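Local coordinates for putative L-alanine-DL-glutamate epimerase (Burkholderia xenovorans, PDB 3GO2), which binds magnesium and probably acts as a racemase or epimerase of the mandelate racemase/muconate lactonizing enzyme family, at residues 160-166 / 214-220; 240-244 / 339-343. One frame throughout, in Å; residues are numbered along the deposited sequence.

Interaction 1: residues 160-166 / 214-220; sequences RAIKTNI and VEILLDL. With MG (magnesium ion), chain B.
Strands 161-164 and 215-219 pair in parallel, with Ala161, Ile162, Lys163 and Thr164 level with Glu215, Ile216, Leu217 and Leu218. Five backbone hydrogen bonds, three donated by Glu215, Leu217 and Asp219 and two by Ile162 and Thr164, join them in the alternating pattern of parallel strands. The last, from Asp219 N to Thr164 O (2.9 Å), carries the pairing to the metal ligand.

Apolar contacts divide between the two faces. On one, Ala161 CB meets Leu217 CD1 at 3.8 Å, and the Lys163 chain crosses Leu217 at about a right angle, CG on CB at 3.6 Å. On the other, Ile162 and Ile216 lie side by side with their CG1 atoms 4.2 Å apart; helix 193-210 covers both.

The polar contacts gather at the C-terminal ends. Asp219 CG stands anti to the backbone N (chi1 -167°), from where OD2 binds magnesium at 2.3 Å; Glu269 binds the same ion, and Glu245 also belongs to the site. Lys163, bent at chi3 (80°), brings NZ to 3.5 Å from Asp219 OD2, a weak hydrogen bond within a salt bridge, while Glu245 and Tyr122 are its stronger partners. Asn165 lies alongside Asp219, amide and carboxylate planes 34° apart, and one water bonds both Asn165 OD1 (3.1 Å) and Asp219 OD2. Asn165 ND2 bonds Thr128 OG1, and Asp219 OD1 accepts from Asn221 N.

As in the enolase superfamily, the barrel strands deliver polar groups to the barrel mouth. Magnesium is the main partner of OD2 and would probably offset the carboxylate's charge.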
# COMPACT_ATOMS: atom_id res chain seq x y z
N ARG A 160 -36.90 -16.22 14.17
CA ARG A 160 -35.87 -17.02 13.52
C ARG A 160 -34.48 -16.67 14.02
O ARG A 160 -33.52 -17.37 13.66
CB ARG A 160 -35.90 -16.77 12.03
CG ARG A 160 -37.24 -17.09 11.37
CD ARG A 160 -37.30 -16.50 9.99
NE ARG A 160 -38.60 -16.73 9.37
CZ ARG A 160 -38.89 -16.44 8.10
NH1 ARG A 160 -37.99 -15.89 7.29
NH2 ARG A 160 -40.12 -16.70 7.65
N ALA A 161 -34.38 -15.59 14.79
CA ALA A 161 -33.10 -15.09 15.30
C ALA A 161 -33.30 -14.21 16.52
O ALA A 161 -34.32 -13.53 16.64
CB ALA A 161 -32.35 -14.33 14.22
N ILE A 162 -32.35 -14.26 17.45
CA ILE A 162 -32.35 -13.44 18.66
C ILE A 162 -30.96 -12.86 18.88
O ILE A 162 -29.98 -13.47 18.46
CB ILE A 162 -32.77 -14.27 19.93
CG1 ILE A 162 -31.83 -15.44 20.17
CG2 ILE A 162 -34.21 -14.77 19.78
CD1 ILE A 162 -32.23 -16.31 21.37
N LYS A 163 -30.89 -11.70 19.53
CA LYS A 163 -29.62 -11.08 19.87
C LYS A 163 -29.48 -10.84 21.35
O LYS A 163 -30.37 -10.29 21.96
CB LYS A 163 -29.43 -9.77 19.13
CG LYS A 163 -28.00 -9.25 19.21
CD LYS A 163 -27.68 -8.08 18.25
CE LYS A 163 -28.16 -6.71 18.74
NZ LYS A 163 -27.90 -5.62 17.72
N THR A 164 -28.34 -11.24 21.91
CA THR A 164 -28.04 -10.97 23.31
C THR A 164 -26.78 -10.11 23.44
O THR A 164 -26.13 -9.78 22.45
CB THR A 164 -27.89 -12.29 24.14
OG1 THR A 164 -27.93 -11.97 25.53
CG2 THR A 164 -26.61 -13.08 23.76
N ASN A 165 -26.44 -9.78 24.68
CA ASN A 165 -25.27 -8.96 25.02
C ASN A 165 -24.41 -9.74 26.02
O ASN A 165 -24.45 -10.98 26.03
CB ASN A 165 -25.72 -7.62 25.56
CG ASN A 165 -26.54 -6.81 24.56
OD1 ASN A 165 -26.00 -5.88 23.89
ND2 ASN A 165 -27.81 -7.13 24.43
N ILE A 166 -23.62 -9.06 26.83
CA ILE A 166 -22.68 -9.72 27.75
C ILE A 166 -23.23 -9.67 29.18
O ILE A 166 -23.52 -8.58 29.71
CB ILE A 166 -21.28 -9.07 27.74
CG1 ILE A 166 -20.79 -8.81 26.31
CG2 ILE A 166 -20.27 -9.95 28.54
CD1 ILE A 166 -19.51 -7.97 26.25
N VAL A 214 -32.93 -21.69 15.53
CA VAL A 214 -33.07 -20.27 15.80
C VAL A 214 -31.65 -19.74 15.86
O VAL A 214 -30.80 -20.30 16.53
CB VAL A 214 -33.81 -20.02 17.13
CG1 VAL A 214 -33.66 -18.56 17.57
CG2 VAL A 214 -35.27 -20.38 16.96
N GLU A 215 -31.38 -18.68 15.10
CA GLU A 215 -30.02 -18.12 15.04
C GLU A 215 -29.76 -17.21 16.23
O GLU A 215 -30.66 -16.56 16.72
CB GLU A 215 -29.87 -17.32 13.76
CG GLU A 215 -29.92 -18.16 12.51
CD GLU A 215 -28.57 -18.60 12.06
OE1 GLU A 215 -27.57 -18.29 12.74
OE2 GLU A 215 -28.50 -19.24 11.00
N ILE A 216 -28.51 -17.18 16.71
CA ILE A 216 -28.13 -16.36 17.85
C ILE A 216 -27.10 -15.33 17.38
O ILE A 216 -26.09 -15.69 16.77
CB ILE A 216 -27.56 -17.22 18.99
CG1 ILE A 216 -28.68 -18.10 19.58
CG2 ILE A 216 -26.96 -16.37 20.09
CD1 ILE A 216 -28.20 -19.11 20.60
N LEU A 217 -27.39 -14.06 17.65
CA LEU A 217 -26.50 -12.93 17.40
C LEU A 217 -25.93 -12.50 18.74
O LEU A 217 -26.63 -12.53 19.77
CB LEU A 217 -27.27 -11.75 16.77
CG LEU A 217 -27.81 -11.90 15.35
CD1 LEU A 217 -28.91 -13.03 15.18
CD2 LEU A 217 -28.36 -10.55 14.95
N LEU A 218 -24.67 -12.06 18.74
CA LEU A 218 -23.99 -11.61 19.95
C LEU A 218 -23.51 -10.17 19.74
O LEU A 218 -22.74 -9.91 18.82
CB LEU A 218 -22.80 -12.50 20.29
CG LEU A 218 -21.95 -12.09 21.49
CD1 LEU A 218 -22.77 -12.04 22.81
CD2 LEU A 218 -20.75 -13.04 21.64
N ASP A 219 -23.96 -9.26 20.58
CA ASP A 219 -23.54 -7.86 20.49
C ASP A 219 -22.58 -7.57 21.63
O ASP A 219 -22.93 -7.65 22.83
CB ASP A 219 -24.78 -6.96 20.56
CG ASP A 219 -24.52 -5.52 20.18
OD1 ASP A 219 -23.35 -5.12 19.98
OD2 ASP A 219 -25.53 -4.77 20.11
N LEU A 220 -21.37 -7.17 21.24
CA LEU A 220 -20.34 -6.76 22.17
C LEU A 220 -20.20 -5.25 22.33
O LEU A 220 -19.40 -4.79 23.15
CB LEU A 220 -19.01 -7.36 21.74
CG LEU A 220 -19.01 -8.86 21.55
CD1 LEU A 220 -17.62 -9.33 21.01
CD2 LEU A 220 -19.39 -9.59 22.87
MG MG B . -25.89 -2.86 18.88
O HOH W 1 -27.66 -4.61 21.66
O HOH W 2 -23.52 -2.82 18.60
O HOH W 3 -26.23 -1.80 20.27

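Interaction 2: residues 240-244 / 339-343; sequences DLFWV and LRIME
Arg340 reaches toward Phe242 and Trp243 from the end of the loop before strand 342-344. Beyond its CB the chain starts anti to the backbone N (chi1 -178°), and CG passes the edge of the Trp243 indole, 4.1 Å from CZ3 and near the ring plane. The bend at chi2 (65°) then turns the chain toward Phe242: NE comes within 3.8 Å of Phe242 CZ, and the guanidinium carbon CZ lies 3.3 Å from that same atom. The phenyl tip thus sits over the centre of one guanidinium face, with the two planes 31° apart. NH2 is 3.4 Å from Phe242 CE1, and a water over one face of the Phe242 ring links NH2 (2.9 Å) to Phe242 O. Glu227 of the second subunit forms a salt bridge with NE. Next along the chain, Ile341 touches both rings obliquely, CD1 on Phe242 CZ and CG2 on Trp243 CZ3 (3.9 Å). Phe242 and Trp243 also rest on strand 215-219, Ile341 on Tyr122 of strand 118-123, and Leu339 and Met342 on helix 323-335. With no direct backbone bond between the segments, side chains and one water link strand 243-245 to strand 342-344.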
# COMPACT_ATOMS: atom_id res chain seq x y z
N ASP A 240 -22.13 -21.60 17.03
CA ASP A 240 -22.77 -21.14 15.82
C ASP A 240 -23.38 -19.76 16.06
O ASP A 240 -24.40 -19.65 16.73
CB ASP A 240 -23.86 -22.13 15.42
CG ASP A 240 -24.61 -21.71 14.17
OD1 ASP A 240 -24.03 -21.02 13.31
OD2 ASP A 240 -25.79 -22.12 14.06
N LEU A 241 -22.74 -18.70 15.56
CA LEU A 241 -23.25 -17.34 15.73
C LEU A 241 -23.54 -16.67 14.38
O LEU A 241 -22.69 -16.66 13.48
CB LEU A 241 -22.26 -16.46 16.51
CG LEU A 241 -21.91 -16.97 17.91
CD1 LEU A 241 -20.74 -16.24 18.55
CD2 LEU A 241 -23.15 -16.86 18.79
N PHE A 242 -24.72 -16.09 14.28
CA PHE A 242 -25.18 -15.40 13.07
C PHE A 242 -24.29 -14.21 12.79
O PHE A 242 -23.88 -13.97 11.66
CB PHE A 242 -26.62 -14.97 13.32
CG PHE A 242 -27.28 -14.24 12.19
CD1 PHE A 242 -28.20 -14.88 11.37
CD2 PHE A 242 -27.07 -12.88 12.00
CE1 PHE A 242 -28.86 -14.18 10.39
CE2 PHE A 242 -27.71 -12.20 10.98
CZ PHE A 242 -28.62 -12.84 10.19
N TRP A 243 -23.96 -13.48 13.85
CA TRP A 243 -22.93 -12.48 13.79
C TRP A 243 -22.40 -12.18 15.19
O TRP A 243 -23.08 -12.43 16.20
CB TRP A 243 -23.37 -11.21 13.04
CG TRP A 243 -24.27 -10.19 13.70
CD1 TRP A 243 -24.24 -9.74 14.99
CD2 TRP A 243 -25.25 -9.40 13.02
NE1 TRP A 243 -25.17 -8.74 15.17
CE2 TRP A 243 -25.79 -8.50 13.97
CE3 TRP A 243 -25.71 -9.35 11.69
CZ2 TRP A 243 -26.78 -7.59 13.64
CZ3 TRP A 243 -26.69 -8.45 11.36
CH2 TRP A 243 -27.23 -7.57 12.33
N VAL A 244 -21.21 -11.59 15.23
CA VAL A 244 -20.67 -10.96 16.43
C VAL A 244 -20.50 -9.48 16.08
O VAL A 244 -19.83 -9.11 15.12
CB VAL A 244 -19.33 -11.55 16.86
CG1 VAL A 244 -18.80 -10.80 18.09
CG2 VAL A 244 -19.47 -13.02 17.13
N LEU A 339 -30.21 -6.22 1.87
CA LEU A 339 -30.69 -6.22 3.25
C LEU A 339 -30.35 -7.53 3.95
O LEU A 339 -30.83 -8.61 3.55
CB LEU A 339 -32.21 -5.99 3.30
CG LEU A 339 -32.87 -6.03 4.68
CD1 LEU A 339 -32.55 -4.78 5.50
CD2 LEU A 339 -34.39 -6.22 4.53
N ARG A 340 -29.55 -7.45 5.01
CA ARG A 340 -29.17 -8.65 5.75
C ARG A 340 -30.32 -9.24 6.55
O ARG A 340 -30.60 -10.46 6.49
CB ARG A 340 -28.00 -8.37 6.73
CG ARG A 340 -27.55 -9.64 7.48
CD ARG A 340 -26.97 -10.63 6.50
NE ARG A 340 -26.65 -11.94 7.04
CZ ARG A 340 -27.49 -12.98 7.08
NH1 ARG A 340 -28.75 -12.86 6.67
NH2 ARG A 340 -27.07 -14.14 7.55
N ILE A 341 -30.95 -8.37 7.34
CA ILE A 341 -31.97 -8.69 8.35
C ILE A 341 -32.35 -7.36 9.00
O ILE A 341 -31.64 -6.38 8.82
CB ILE A 341 -31.42 -9.66 9.41
CG1 ILE A 341 -32.53 -10.26 10.26
CG2 ILE A 341 -30.39 -8.99 10.32
CD1 ILE A 341 -32.08 -11.53 10.99
N MET A 342 -33.47 -7.32 9.74
CA MET A 342 -33.87 -6.10 10.48
C MET A 342 -34.00 -6.37 11.98
O MET A 342 -34.65 -7.32 12.42
CB MET A 342 -35.18 -5.48 9.95
CG MET A 342 -35.70 -4.25 10.76
SD MET A 342 -36.99 -3.36 9.83
CE MET A 342 -37.86 -2.65 11.28
N GLU A 343 -33.36 -5.53 12.77
CA GLU A 343 -33.50 -5.56 14.22
C GLU A 343 -34.87 -5.10 14.66
O GLU A 343 -35.40 -4.16 14.14
CB GLU A 343 -32.47 -4.58 14.83
CG GLU A 343 -32.44 -4.61 16.35
CD GLU A 343 -31.40 -3.69 16.95
OE1 GLU A 343 -30.96 -2.74 16.25
OE2 GLU A 343 -31.02 -3.92 18.12
O HOH W 4 -24.57 -14.44 9.05

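Overall arrangement
Interactions 1 and 2 have centres 8 Å apart and meet through 215-219 and 243-245, neighbouring parallel strands of one mixed sheet. Two probable backbone hydrogen bonds join them, Phe242 N to Ile216 O (2.9 Å) and Leu218 N to Trp243 O (3.0 Å), and the indole packs on Leu217, Trp243 CE2 lying 3.4 Å from Leu217 CD2. Interaction 1 supplies a magnesium ligand; in interaction 2 the Trp243 side chain lies about 7 Å from the metal at nearest atoms. That indole is also about 4 Å from the side chain of Lys163, a residue of the 2-oxoglutarate site, unoccupied by that ligand in this chain, so Trp243 links interaction 2 to the site.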